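Local coordinates for trehalose-6-phosphate phosphatase-related protein (Thermoplasma acidophilum, PDB 1U02) that removes the phosphate from trehalose 6-phosphate to yield free trehalose, using magnesium as cofactor, at residues Phe141-Thr145 / Arg155-Val159. Residues are numbered along the deposited sequence; the frame is centred on the assembly and turned at random.
Sequences FGVET and RVPGV
The carboxylate of Glu144 is held by both the Arg155 side chain and the turn at Gly158. Glu144 OE2 accepts from Arg155 NE at 2.8 Å and, less straight, from Arg155 NH2 at 3.0 Å, a side-on salt bridge in which that oxygen lies close to the guanidinium plane. The carboxylate plane is turned 60° from the guanidinium. Gly158 N donates to Glu144 OE1 at 2.8 Å, from above the carboxylate plane, and a water bridges OE2 to the carbonyl of Val159. With CG anti to the backbone N (chi1 172°), the extended Glu144 chain runs past Pro157 CA to reach the type II turn formed by Val156-Val159. In the backbone, Glu144 and Arg155 form an antiparallel hydrogen-bonded pair, N to O in both directions, where edge strand 144-147 begins and its hairpin partner 151-155 ends; their side chains share one face of the four-stranded antiparallel sheet, consistent with the cap domain of a HAD phosphatase and distinct from the mixed sheet of the catalytic core. Replacing Glu144 by an alanine removes both acceptor oxygens, which would probably leave the Arg155 charge without this mate and the turn at Gly158 less firmly tied to the strand. Val159 CG2 sits above one guanidinium face, offset toward its rim, and His66 also touches Arg155. Pro157 CG rests 3.5 Å from Gly142 O, where a Schellman motif with Gly142 as C-prime ends helix 127-141.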
ATOM      1  N   PHE A 141     -14.142  16.209  -9.235  1.00 17.80           N
ATOM      2  CA  PHE A 141     -14.776  15.144  -8.469  1.00 18.66           C
ATOM      3  C   PHE A 141     -14.602  15.224  -6.963  1.00 18.84           C
ATOM      4  O   PHE A 141     -15.167  14.413  -6.227  1.00 20.62           O
ATOM      5  CB  PHE A 141     -14.273  13.797  -8.970  1.00 17.59           C
ATOM      6  CG  PHE A 141     -14.772  13.448 -10.338  1.00 18.88           C
ATOM      7  CD1 PHE A 141     -15.984  12.785 -10.499  1.00 20.05           C
ATOM      8  CD2 PHE A 141     -14.047  13.811 -11.468  1.00 17.30           C
ATOM      9  CE1 PHE A 141     -16.470  12.483 -11.772  1.00 21.71           C
ATOM     10  CE2 PHE A 141     -14.519  13.518 -12.744  1.00 19.72           C
ATOM     11  CZ  PHE A 141     -15.733  12.853 -12.897  1.00 22.13           C
ATOM     12  N   GLY A 142     -13.819  16.192  -6.502  1.00 18.38           N
ATOM     13  CA  GLY A 142     -13.611  16.335  -5.075  1.00 18.07           C
ATOM     14  C   GLY A 142     -12.802  15.212  -4.453  1.00 18.10           C
ATOM     15  O   GLY A 142     -13.090  14.772  -3.338  1.00 16.37           O
ATOM     16  N   VAL A 143     -11.797  14.733  -5.176  1.00 16.61           N
ATOM     17  CA  VAL A 143     -10.949  13.680  -4.645  1.00 16.08           C
ATOM     18  C   VAL A 143      -9.567  14.246  -4.375  1.00 16.54           C
ATOM     19  O   VAL A 143      -9.281  15.403  -4.695  1.00 16.44           O
ATOM     20  CB  VAL A 143     -10.857  12.462  -5.596  1.00 15.26           C
ATOM     21  CG1 VAL A 143     -12.178  11.708  -5.578  1.00 15.01           C
ATOM     22  CG2 VAL A 143     -10.528  12.914  -7.006  1.00 16.38           C
ATOM     23  N   GLU A 144      -8.713  13.418  -3.789  1.00 16.45           N
ATOM     24  CA  GLU A 144      -7.369  13.815  -3.406  1.00 17.80           C
ATOM     25  C   GLU A 144      -6.297  13.275  -4.347  1.00 18.27           C
ATOM     26  O   GLU A 144      -6.427  12.172  -4.887  1.00 16.72           O
ATOM     27  CB  GLU A 144      -7.143  13.329  -1.972  1.00 20.74           C
ATOM     28  CG  GLU A 144      -5.745  13.458  -1.410  1.00 24.97           C
ATOM     29  CD  GLU A 144      -5.692  12.954   0.024  1.00 27.76           C
ATOM     30  OE1 GLU A 144      -6.400  13.540   0.876  1.00 23.85           O
ATOM     31  OE2 GLU A 144      -4.963  11.971   0.291  1.00 28.56           O
ATOM     32  N   THR A 145      -5.239  14.058  -4.544  1.00 17.39           N
ATOM     33  CA  THR A 145      -4.152  13.658  -5.429  1.00 18.20           C
ATOM     34  C   THR A 145      -2.874  13.319  -4.654  1.00 17.86           C
ATOM     35  O   THR A 145      -2.446  14.073  -3.788  1.00 17.60           O
ATOM     36  CB  THR A 145      -3.823  14.782  -6.450  1.00 20.33           C
ATOM     37  OG1 THR A 145      -5.015  15.167  -7.149  1.00 19.76           O
ATOM     38  CG2 THR A 145      -2.806  14.300  -7.465  1.00 18.52           C
ATOM     39  N   ARG A 155      -7.298   9.502  -5.059  1.00 13.15           N
ATOM     40  CA  ARG A 155      -7.814   8.642  -4.013  1.00 13.26           C
ATOM     41  C   ARG A 155      -8.816   9.353  -3.109  1.00 12.85           C
ATOM     42  O   ARG A 155      -9.129  10.528  -3.313  1.00 11.61           O
ATOM     43  CB  ARG A 155      -6.637   8.110  -3.191  1.00 15.46           C
ATOM     44  CG  ARG A 155      -5.810   9.205  -2.541  1.00 14.91           C
ATOM     45  CD  ARG A 155      -4.506   8.692  -1.932  1.00 16.82           C
ATOM     46  NE  ARG A 155      -3.945   9.680  -1.011  1.00 22.38           N
ATOM     47  CZ  ARG A 155      -2.786   9.557  -0.368  1.00 24.19           C
ATOM     48  NH1 ARG A 155      -2.034   8.479  -0.540  1.00 19.95           N
ATOM     49  NH2 ARG A 155      -2.390  10.512   0.467  1.00 26.44           N
ATOM     50  N   VAL A 156      -9.322   8.627  -2.116  1.00 12.12           N
ATOM     51  CA  VAL A 156     -10.284   9.185  -1.169  1.00 13.73           C
ATOM     52  C   VAL A 156      -9.587  10.226  -0.287  1.00 13.64           C
ATOM     53  O   VAL A 156      -8.529   9.963   0.282  1.00 13.05           O
ATOM     54  CB  VAL A 156     -10.888   8.072  -0.269  1.00 13.53           C
ATOM     55  CG1 VAL A 156     -11.751   8.694   0.827  1.00 15.60           C
ATOM     56  CG2 VAL A 156     -11.724   7.122  -1.113  1.00 14.21           C
ATOM     57  N   PRO A 157     -10.168  11.429  -0.169  1.00 14.39           N
ATOM     58  CA  PRO A 157      -9.539  12.458   0.663  1.00 16.43           C
ATOM     59  C   PRO A 157      -9.306  12.009   2.114  1.00 15.69           C
ATOM     60  O   PRO A 157     -10.137  11.320   2.703  1.00 16.42           O
ATOM     61  CB  PRO A 157     -10.528  13.624   0.577  1.00 17.86           C
ATOM     62  CG  PRO A 157     -11.139  13.454  -0.792  1.00 17.30           C
ATOM     63  CD  PRO A 157     -11.365  11.955  -0.848  1.00 15.83           C
ATOM     64  N   GLY A 158      -8.156  12.384   2.668  1.00 16.68           N
ATOM     65  CA  GLY A 158      -7.852  12.064   4.053  1.00 17.54           C
ATOM     66  C   GLY A 158      -7.290  10.700   4.418  1.00 19.43           C
ATOM     67  O   GLY A 158      -7.040  10.458   5.600  1.00 19.34           O
ATOM     68  N   VAL A 159      -7.078   9.810   3.453  1.00 18.63           N
ATOM     69  CA  VAL A 159      -6.540   8.492   3.799  1.00 20.62           C
ATOM     70  C   VAL A 159      -5.182   8.638   4.484  1.00 19.14           C
ATOM     71  O   VAL A 159      -4.380   9.491   4.111  1.00 20.81           O
ATOM     72  CB  VAL A 159      -6.409   7.584   2.553  1.00 21.02           C
ATOM     73  CG1 VAL A 159      -7.793   7.318   1.972  1.00 23.64           C
ATOM     74  CG2 VAL A 159      -5.509   8.231   1.509  1.00 21.33           C
TER
HETATM   75  O   HOH W   1      -4.618  11.947   2.952  1.00 30.95           O